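Local coordinates for protein aldehyde dehydrogenase 12 (Zea mays, PDB 6D97) that oxidises L-glutamate gamma-semialdehyde to glutamate with NAD+ as the electron acceptor, the last step of proline catabolism in plants, at residues P104-Y107 / L108-D112; S400-K403 / I404-A407; E445-L448 / E449-L452. All coordinates share one frame; numbering follows the deposited sequence.

Contact 1. Residues P104-Y107 / L108-D112; sequences PERY and LMYGD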
ATOM      1  N   PRO A 104      12.305 -15.701 -11.704  1.00 33.84           N
ATOM      2  CA  PRO A 104      11.765 -14.330 -11.694  1.00 27.64           C
ATOM      3  C   PRO A 104      12.014 -13.580 -12.983  1.00 22.60           C
ATOM      4  O   PRO A 104      11.301 -12.610 -13.266  1.00 26.38           O
ATOM      5  CB  PRO A 104      12.492 -13.671 -10.515  1.00 26.10           C
ATOM      6  CG  PRO A 104      13.778 -14.400 -10.441  1.00 33.74           C
ATOM      7  CD  PRO A 104      13.470 -15.828 -10.808  1.00 37.11           C
ATOM      8  N   GLU A 105      12.997 -14.011 -13.780  1.00 21.15           N
ATOM      9  CA  GLU A 105      13.252 -13.374 -15.065  1.00 29.66           C
ATOM     10  C   GLU A 105      12.052 -13.471 -15.997  1.00 29.34           C
ATOM     11  O   GLU A 105      11.979 -12.719 -16.972  1.00 27.20           O
ATOM     12  CB  GLU A 105      14.501 -13.982 -15.723  1.00 20.42           C
ATOM     13  CG  GLU A 105      14.341 -15.401 -16.260  1.00 32.22           C
ATOM     14  CD  GLU A 105      14.422 -16.467 -15.170  1.00 45.55           C
ATOM     15  OE1 GLU A 105      14.787 -16.126 -14.021  1.00 32.60           O
ATOM     16  OE2 GLU A 105      14.115 -17.646 -15.462  1.00 48.40           O
ATOM     17  N   ARG A 106      11.101 -14.365 -15.706  1.00 32.16           N
ATOM     18  CA  ARG A 106       9.889 -14.450 -16.514  1.00 19.16           C
ATOM     19  C   ARG A 106       8.980 -13.245 -16.300  1.00 25.11           C
ATOM     20  O   ARG A 106       8.217 -12.887 -17.206  1.00 23.21           O
ATOM     21  CB  ARG A 106       9.138 -15.747 -16.215  1.00 19.31           C
ATOM     22  CG  ARG A 106       9.743 -16.974 -16.876  1.00 20.05           C
ATOM     23  CD  ARG A 106       8.970 -18.238 -16.519  1.00 22.34           C
ATOM     24  NE  ARG A 106       7.527 -18.100 -16.725  1.00 24.52           N
ATOM     25  CZ  ARG A 106       6.901 -18.314 -17.879  1.00 26.30           C
ATOM     26  NH1 ARG A 106       7.587 -18.674 -18.954  1.00 27.61           N
ATOM     27  NH2 ARG A 106       5.585 -18.164 -17.956  1.00 22.88           N
ATOM     28  N   TYR A 107       9.031 -12.619 -15.119  1.00 29.43           N
ATOM     29  CA  TYR A 107       8.335 -11.348 -14.935  1.00 31.79           C
ATOM     30  C   TYR A 107       8.863 -10.299 -15.902  1.00 29.45           C
ATOM     31  O   TYR A 107       8.087  -9.533 -16.486  1.00 28.73           O
ATOM     32  CB  TYR A 107       8.490 -10.841 -13.504  1.00 25.49           C
ATOM     33  CG  TYR A 107       7.798 -11.648 -12.435  1.00 21.25           C
ATOM     34  CD1 TYR A 107       6.412 -11.675 -12.338  1.00 16.90           C
ATOM     35  CD2 TYR A 107       8.540 -12.349 -11.492  1.00 27.19           C
ATOM     36  CE1 TYR A 107       5.787 -12.397 -11.345  1.00 26.04           C
ATOM     37  CE2 TYR A 107       7.927 -13.079 -10.501  1.00 21.69           C
ATOM     38  CZ  TYR A 107       6.551 -13.101 -10.432  1.00 31.47           C
ATOM     39  OH  TYR A 107       5.928 -13.820  -9.440  1.00 24.47           O
ATOM     40  N   LEU A 108      10.186 -10.247 -16.077  1.00 28.56           N
ATOM     41  CA  LEU A 108      10.781  -9.281 -16.994  1.00 29.74           C
ATOM     42  C   LEU A 108      10.414  -9.587 -18.438  1.00 31.52           C
ATOM     43  O   LEU A 108      10.186  -8.667 -19.232  1.00 25.79           O
ATOM     44  CB  LEU A 108      12.298  -9.266 -16.825  1.00 29.68           C
ATOM     45  CG  LEU A 108      12.730  -8.920 -15.405  1.00 32.74           C
ATOM     46  CD1 LEU A 108      14.239  -8.709 -15.317  1.00 33.06           C
ATOM     47  CD2 LEU A 108      11.963  -7.697 -14.948  1.00 36.89           C
ATOM     48  N   MET A 109      10.368 -10.875 -18.794  1.00 27.56           N
ATOM     49  CA  MET A 109      10.008 -11.270 -20.152  1.00 35.47           C
ATOM     50  C   MET A 109       8.617 -10.780 -20.515  1.00 29.41           C
ATOM     51  O   MET A 109       8.383 -10.314 -21.634  1.00 30.02           O
ATOM     52  CB  MET A 109      10.081 -12.791 -20.289  1.00 20.18           C
ATOM     53  CG  MET A 109       9.700 -13.331 -21.660  1.00 24.44           C
ATOM     54  SD  MET A 109       9.717 -15.136 -21.670  1.00 30.21           S
ATOM     55  CE  MET A 109       8.286 -15.512 -20.658  1.00 20.66           C
ATOM     56  N   TYR A 110       7.677 -10.877 -19.581  1.00 31.10           N
ATOM     57  CA  TYR A 110       6.326 -10.456 -19.906  1.00 32.58           C
ATOM     58  C   TYR A 110       6.197  -8.942 -19.903  1.00 30.30           C
ATOM     59  O   TYR A 110       5.291  -8.398 -20.546  1.00 22.05           O
ATOM     60  CB  TYR A 110       5.336 -11.105 -18.952  1.00 24.62           C
ATOM     61  CG  TYR A 110       4.880 -12.431 -19.481  1.00 28.84           C
ATOM     62  CD1 TYR A 110       3.912 -12.499 -20.471  1.00 29.15           C
ATOM     63  CD2 TYR A 110       5.436 -13.613 -19.025  1.00 29.45           C
ATOM     64  CE1 TYR A 110       3.494 -13.703 -20.976  1.00 31.43           C
ATOM     65  CE2 TYR A 110       5.023 -14.823 -19.521  1.00 36.55           C
ATOM     66  CZ  TYR A 110       4.053 -14.864 -20.496  1.00 35.49           C
ATOM     67  OH  TYR A 110       3.646 -16.078 -20.992  1.00 35.57           O
ATOM     68  N   GLY A 111       7.083  -8.247 -19.190  1.00 24.72           N
ATOM     69  CA  GLY A 111       7.210  -6.819 -19.410  1.00 17.99           C
ATOM     70  C   GLY A 111       7.604  -6.511 -20.842  1.00 33.98           C
ATOM     71  O   GLY A 111       7.031  -5.626 -21.483  1.00 33.21           O
ATOM     72  N   ASP A 112       8.575  -7.264 -21.372  1.00 26.53           N
ATOM     73  CA  ASP A 112       9.026  -7.051 -22.744  1.00 22.75           C
ATOM     74  C   ASP A 112       7.966  -7.469 -23.754  1.00 22.61           C
ATOM     75  O   ASP A 112       7.740  -6.766 -24.747  1.00 27.52           O
ATOM     76  CB  ASP A 112      10.330  -7.806 -22.998  1.00 29.40           C
ATOM     77  CG  ASP A 112      11.523  -7.156 -22.323  1.00 50.20           C
ATOM     78  OD1 ASP A 112      11.435  -5.956 -21.981  1.00 52.26           O
ATOM     79  OD2 ASP A 112      12.546  -7.847 -22.132  1.00 57.74           O
TER
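R106 lays its side chain beside those of M109 and Y110, all three pointing the same way from the helix. Its CG stands anti to the carbonyl carbon (chi1 -78°), and a bend at chi3 turns the guanidinium along the helix toward the following turn. There the methyl CE of M109 sits over one face of the group, 3.7 Å from NH1, and NH2 comes 3.7 Å from CE2 of the Y110 ring, whose plane stands 72° from that of the guanidinium. NH2 forms a salt bridge with D247 and Y110 OH a hydrogen bond with the same carboxylate, while NE of R106 bonds to H98. With an alanine here, D247 would probably lose its arginine mate and the methyl end of M109 its cover, though Y110 OH could still hold the carboxylate. These residues form the opening turns of helix 105-121, held by i to i+4 backbone bonds: M109 N donates to E105 O at 3.1 Å, Y110 N to R106 O at 3.2 Å, and G111 N to Y107 O at 3.2 Å. L108 meets the preceding turn through its CB, 3.5 Å from E105 O; its CG, anti to the carbonyl carbon (chi1 -59°), comes 4.1 Å from the carbonyl carbon C of Y107. Y107 itself joins the next turn through its backbone, its side chain heading away, where the ring meets H98 edge-to-face. Y107 touches P174 and L108 touches N176 of a second subunit, putting the helix start at a subunit interface.

Contact 2. Residues S400-K403 / I404-A407; sequences SIPK and IYGA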
ATOM      1  N   SER A 400     -30.721  -8.733 -43.782  1.00 45.54           N
ATOM      2  CA  SER A 400     -30.511 -10.151 -44.053  1.00 44.51           C
ATOM      3  C   SER A 400     -29.958 -10.877 -42.829  1.00 38.25           C
ATOM      4  O   SER A 400     -29.260 -11.884 -42.959  1.00 38.19           O
ATOM      5  CB  SER A 400     -29.584 -10.341 -45.255  1.00 41.91           C
ATOM      6  OG  SER A 400     -30.185  -9.887 -46.459  1.00 49.28           O
ATOM      7  N   ILE A 401     -30.254 -10.371 -41.636  1.00 36.74           N
ATOM      8  CA  ILE A 401     -29.786 -10.974 -40.392  1.00 37.18           C
ATOM      9  C   ILE A 401     -30.510 -12.301 -40.193  1.00 41.33           C
ATOM     10  O   ILE A 401     -31.749 -12.328 -40.144  1.00 41.33           O
ATOM     11  CB  ILE A 401     -29.997 -10.024 -39.203  1.00 34.07           C
ATOM     12  CG1 ILE A 401     -29.255  -8.712 -39.454  1.00 33.10           C
ATOM     13  CG2 ILE A 401     -29.513 -10.657 -37.906  1.00 30.90           C
ATOM     14  CD1 ILE A 401     -29.650  -7.589 -38.518  1.00 33.98           C
ATOM     15  N   PRO A 402     -29.787 -13.418 -40.099  1.00 41.82           N
ATOM     16  CA  PRO A 402     -30.448 -14.715 -39.920  1.00 43.05           C
ATOM     17  C   PRO A 402     -31.287 -14.729 -38.653  1.00 42.48           C
ATOM     18  O   PRO A 402     -30.978 -14.055 -37.669  1.00 41.59           O
ATOM     19  CB  PRO A 402     -29.278 -15.704 -39.833  1.00 39.30           C
ATOM     20  CG  PRO A 402     -28.104 -14.870 -39.440  1.00 39.19           C
ATOM     21  CD  PRO A 402     -28.320 -13.539 -40.090  1.00 36.02           C
ATOM     22  N   LYS A 403     -32.369 -15.510 -38.690  1.00 44.73           N
ATOM     23  CA  LYS A 403     -33.380 -15.417 -37.644  1.00 44.44           C
ATOM     24  C   LYS A 403     -32.886 -15.918 -36.291  1.00 40.61           C
ATOM     25  O   LYS A 403     -33.545 -15.653 -35.280  1.00 38.00           O
ATOM     26  CB  LYS A 403     -34.639 -16.176 -38.064  1.00 39.14           C
ATOM     27  CG  LYS A 403     -35.367 -15.550 -39.250  1.00 47.18           C
ATOM     28  CD  LYS A 403     -35.943 -14.184 -38.900  1.00 50.94           C
ATOM     29  CE  LYS A 403     -37.319 -14.306 -38.264  1.00 62.76           C
ATOM     30  NZ  LYS A 403     -37.706 -13.064 -37.535  1.00 61.73           N
ATOM     31  N   ILE A 404     -31.752 -16.623 -36.240  1.00 38.16           N
ATOM     32  CA  ILE A 404     -31.188 -16.997 -34.947  1.00 36.24           C
ATOM     33  C   ILE A 404     -30.777 -15.768 -34.153  1.00 41.07           C
ATOM     34  O   ILE A 404     -30.662 -15.833 -32.925  1.00 40.19           O
ATOM     35  CB  ILE A 404     -29.979 -17.950 -35.097  1.00 38.79           C
ATOM     36  CG1 ILE A 404     -28.972 -17.403 -36.113  1.00 36.83           C
ATOM     37  CG2 ILE A 404     -30.434 -19.369 -35.428  1.00 46.12           C
ATOM     38  CD1 ILE A 404     -27.582 -18.002 -35.972  1.00 46.27           C
ATOM     39  N   TYR A 405     -30.545 -14.646 -34.825  1.00 40.62           N
ATOM     40  CA  TYR A 405     -30.117 -13.413 -34.185  1.00 35.92           C
ATOM     41  C   TYR A 405     -31.247 -12.396 -34.224  1.00 42.29           C
ATOM     42  O   TYR A 405     -32.000 -12.324 -35.201  1.00 43.93           O
ATOM     43  CB  TYR A 405     -28.874 -12.847 -34.872  1.00 29.37           C
ATOM     44  CG  TYR A 405     -27.685 -13.780 -34.826  1.00 36.53           C
ATOM     45  CD1 TYR A 405     -27.487 -14.632 -33.742  1.00 35.68           C
ATOM     46  CD2 TYR A 405     -26.765 -13.820 -35.867  1.00 31.87           C
ATOM     47  CE1 TYR A 405     -26.402 -15.486 -33.691  1.00 34.59           C
ATOM     48  CE2 TYR A 405     -25.681 -14.678 -35.827  1.00 40.76           C
ATOM     49  CZ  TYR A 405     -25.507 -15.507 -34.736  1.00 36.09           C
ATOM     50  OH  TYR A 405     -24.430 -16.356 -34.690  1.00 28.68           O
ATOM     51  N   GLY A 406     -31.368 -11.620 -33.154  1.00 29.31           N
ATOM     52  CA  GLY A 406     -32.384 -10.597 -33.106  1.00 36.69           C
ATOM     53  C   GLY A 406     -32.020  -9.379 -33.932  1.00 40.46           C
ATOM     54  O   GLY A 406     -30.855  -9.116 -34.227  1.00 32.14           O
ATOM     55  N   ALA A 407     -33.054  -8.626 -34.310  1.00 43.72           N
ATOM     56  CA  ALA A 407     -32.882  -7.410 -35.111  1.00 41.97           C
ATOM     57  C   ALA A 407     -34.012  -6.457 -34.719  1.00 45.67           C
ATOM     58  O   ALA A 407     -35.077  -6.443 -35.340  1.00 40.22           O
ATOM     59  CB  ALA A 407     -32.888  -7.710 -36.603  1.00 31.18           C
TER
HETATM   60  O   HOH W   1     -33.062 -11.850 -37.783  1.00 29.89           O
HETATM   61  O   HOH W   2     -34.653 -13.214 -34.717  1.00 32.24           O
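I404 touches P402 through its CG1, which approaches CB of the proline ring to 4.1 Å across the corner of a type I beta turn running from P402 to Y405. With chi1 at 50°, CG1 is set between the backbone N and the carbonyl carbon, and CD1 then reaches over one face of the Y405 ring, 3.5 Å above its plane and displaced toward the rim. Y405 closes the turn: its N donates to P402 O at 2.9 Å (N-H...O 162°), reaching the oxygen from above the carbonyl plane. Its side chain meets the first segment twice. The ring comes obliquely to the proline, CD2 lying 4.0 Å from P402 CG, while CB meets I401 CG2 at 3.8 Å, the isoleucine and tyrosine side chains crossing at about a right angle. Beyond the segments the ring rests on L367 and K226. Two waters lie at the carbonyl of Y405: one bridges K403 O, 2.7 Å away, and Y405 O, donating to both, and the other is within bonding distance of both Y405 O and I401 O, although its two protons must serve several acceptors. G406 carries the chain past I401 with backbone hydrogen bonding to V366. At A407 the methyl CB turns toward the first segment and meets I401 CD1 at 3.8 Å; its backbone N is bonded to T371 OG1. The chain, part of the long connection between strands 388-391 and 411-414, thus curls back round I401. Only one direct backbone bond joins the two segments, so the shape of the turn probably also owes something to the water between its carbonyls and to I401, whose two branches each meet a carbon of the second segment.

Contact 3. Residues E445-L448 / E449-L452; sequences EDQL and ELVL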
ATOM      1  N   GLU A 445     -40.090  12.808  -5.184  1.00 49.13           N
ATOM      2  CA  GLU A 445     -39.144  13.149  -4.128  1.00 48.49           C
ATOM      3  C   GLU A 445     -39.334  12.273  -2.896  1.00 48.79           C
ATOM      4  O   GLU A 445     -38.387  12.071  -2.128  1.00 57.95           O
ATOM      5  CB  GLU A 445     -39.277  14.627  -3.761  1.00 50.97           C
ATOM      6  N   ASP A 446     -40.530  11.719  -2.706  1.00 50.29           N
ATOM      7  CA  ASP A 446     -40.842  10.934  -1.520  1.00 50.45           C
ATOM      8  C   ASP A 446     -40.538   9.449  -1.680  1.00 47.95           C
ATOM      9  O   ASP A 446     -40.722   8.692  -0.722  1.00 58.75           O
ATOM     10  CB  ASP A 446     -42.322  11.103  -1.148  1.00 49.23           C
ATOM     11  CG  ASP A 446     -42.835  12.510  -1.407  1.00 71.82           C
ATOM     12  OD1 ASP A 446     -43.227  12.799  -2.558  1.00 76.05           O
ATOM     13  OD2 ASP A 446     -42.842  13.327  -0.460  1.00 81.52           O
ATOM     14  N   GLN A 447     -40.072   9.012  -2.853  1.00 46.94           N
ATOM     15  CA  GLN A 447     -40.039   7.595  -3.196  1.00 45.85           C
ATOM     16  C   GLN A 447     -38.631   7.040  -3.390  1.00 39.52           C
ATOM     17  O   GLN A 447     -38.478   5.970  -3.989  1.00 43.34           O
ATOM     18  CB  GLN A 447     -40.858   7.341  -4.463  1.00 46.67           C
ATOM     19  CG  GLN A 447     -42.324   7.708  -4.369  1.00 44.33           C
ATOM     20  CD  GLN A 447     -43.086   7.329  -5.623  1.00 46.49           C
ATOM     21  OE1 GLN A 447     -42.728   7.736  -6.731  1.00 48.02           O
ATOM     22  NE2 GLN A 447     -44.130   6.528  -5.460  1.00 55.46           N
ATOM     23  N   LEU A 448     -37.595   7.737  -2.911  1.00 32.49           N
ATOM     24  CA  LEU A 448     -36.241   7.219  -3.093  1.00 31.94           C
ATOM     25  C   LEU A 448     -36.068   5.859  -2.427  1.00 38.78           C
ATOM     26  O   LEU A 448     -35.309   5.018  -2.921  1.00 36.90           O
ATOM     27  CB  LEU A 448     -35.207   8.208  -2.555  1.00 32.53           C
ATOM     28  CG  LEU A 448     -33.756   7.759  -2.771  1.00 35.90           C
ATOM     29  CD1 LEU A 448     -33.480   7.521  -4.254  1.00 33.38           C
ATOM     30  CD2 LEU A 448     -32.757   8.745  -2.179  1.00 27.70           C
ATOM     31  N   GLU A 449     -36.774   5.621  -1.317  1.00 41.66           N
ATOM     32  CA  GLU A 449     -36.685   4.327  -0.647  1.00 39.43           C
ATOM     33  C   GLU A 449     -37.163   3.202  -1.553  1.00 31.73           C
ATOM     34  O   GLU A 449     -36.566   2.119  -1.576  1.00 34.79           O
ATOM     35  CB  GLU A 449     -37.494   4.350   0.649  1.00 56.13           C
ATOM     36  CG  GLU A 449     -37.027   5.393   1.643  1.00 63.80           C
ATOM     37  CD  GLU A 449     -35.622   5.126   2.145  1.00 71.09           C
ATOM     38  OE1 GLU A 449     -35.236   3.939   2.218  1.00 78.02           O
ATOM     39  OE2 GLU A 449     -34.904   6.100   2.462  1.00 75.39           O
ATOM     40  N   LEU A 450     -38.242   3.439  -2.303  1.00 31.64           N
ATOM     41  CA  LEU A 450     -38.736   2.428  -3.233  1.00 36.83           C
ATOM     42  C   LEU A 450     -37.694   2.105  -4.291  1.00 41.43           C
ATOM     43  O   LEU A 450     -37.510   0.940  -4.663  1.00 40.00           O
ATOM     44  CB  LEU A 450     -40.029   2.913  -3.889  1.00 38.49           C
ATOM     45  CG  LEU A 450     -41.182   3.333  -2.976  1.00 44.46           C
ATOM     46  CD1 LEU A 450     -42.429   3.657  -3.791  1.00 33.35           C
ATOM     47  CD2 LEU A 450     -41.480   2.254  -1.951  1.00 40.09           C
ATOM     48  N   VAL A 451     -37.000   3.129  -4.788  1.00 42.09           N
ATOM     49  CA  VAL A 451     -35.958   2.911  -5.783  1.00 27.42           C
ATOM     50  C   VAL A 451     -34.825   2.085  -5.190  1.00 30.73           C
ATOM     51  O   VAL A 451     -34.333   1.134  -5.809  1.00 27.07           O
ATOM     52  CB  VAL A 451     -35.450   4.258  -6.325  1.00 27.59           C
ATOM     53  CG1 VAL A 451     -34.239   4.044  -7.208  1.00 27.95           C
ATOM     54  CG2 VAL A 451     -36.556   4.959  -7.086  1.00 28.06           C
ATOM     55  N   LEU A 452     -34.398   2.433  -3.974  1.00 29.95           N
ATOM     56  CA  LEU A 452     -33.320   1.692  -3.331  1.00 30.31           C
ATOM     57  C   LEU A 452     -33.758   0.287  -2.943  1.00 34.86           C
ATOM     58  O   LEU A 452     -32.942  -0.642  -2.970  1.00 34.94           O
ATOM     59  CB  LEU A 452     -32.815   2.455  -2.106  1.00 27.57           C
ATOM     60  CG  LEU A 452     -32.191   3.820  -2.401  1.00 26.03           C
ATOM     61  CD1 LEU A 452     -31.852   4.552  -1.114  1.00 27.85           C
ATOM     62  CD2 LEU A 452     -30.948   3.652  -3.268  1.00 28.20           C
TER
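A helix start joins these two segments: Q447 holds the N-cap position and the contact covers the first turn of helix 448-457, which follows strand 437-443 and leads to strand 463-467 in a beta-alpha-beta crossover of the seven-stranded mixed sheet. The backbone bonds of this opening turn are unequal. V451 N reaches Q447 O at 3.3 Å in a weak hydrogen bond, whereas L452 N donates to L448 O at 2.9 Å and nearly straight (163°). Side-chain contacts flank them on two sides. On one, L450 lays CD1 alongside the side chain of Q447, which runs extended beyond CG; the methyl is 3.7 Å from NE2 and 4.1 Å from both CB and CG. The two side chains slant across each other, and L450 CB also comes close to Q447 O, 3.4 Å away. The amide of the glutamine has its polar partner behind it, since OE1 takes the backbone N-H of S444 and fixes the side chain against the residues before the helix. On the other side L448, its CG anti to the backbone N (chi1 -177°), leans out to meet L452, whose CD1 is 4.1 Å from L448 CG. Its own CD1 passes V451 CB more loosely at 4.3 Å. These leucines turn to helix 471-479, L448 packing on F473 and D476 and L452 on V477, while L450 and V451 both touch L417 of helix 417-420. With the first bond weak, the turn probably relies more on the next one, with apolar contacts on the leucine side and a methyl against the glutamine chain on the other, and OE1 of the cap residue is spent on the chain before the helix and not on the helix N-H groups.

In the fold
Along the chain the three contacts come in series and do not touch. Contact 1, at the start of helix 105-121, lies on the opposite side of the chain's centre from the other two, its centre about 46 Å from that of contact 2 and about 52 Å from that of contact 3; the centres of those two are about 40 Å apart. The helix of contact 1 packs on helix 203-214, beside the parallel sheet of the Rossmann-type NAD-binding part, and sits at a subunit interface. Contacts 2 and 3 lie in connections of the seven-stranded mixed sheet, the first between strands 388-391 and 411-414, the second just after strand 437-443, and neither touches another chain of the assembly.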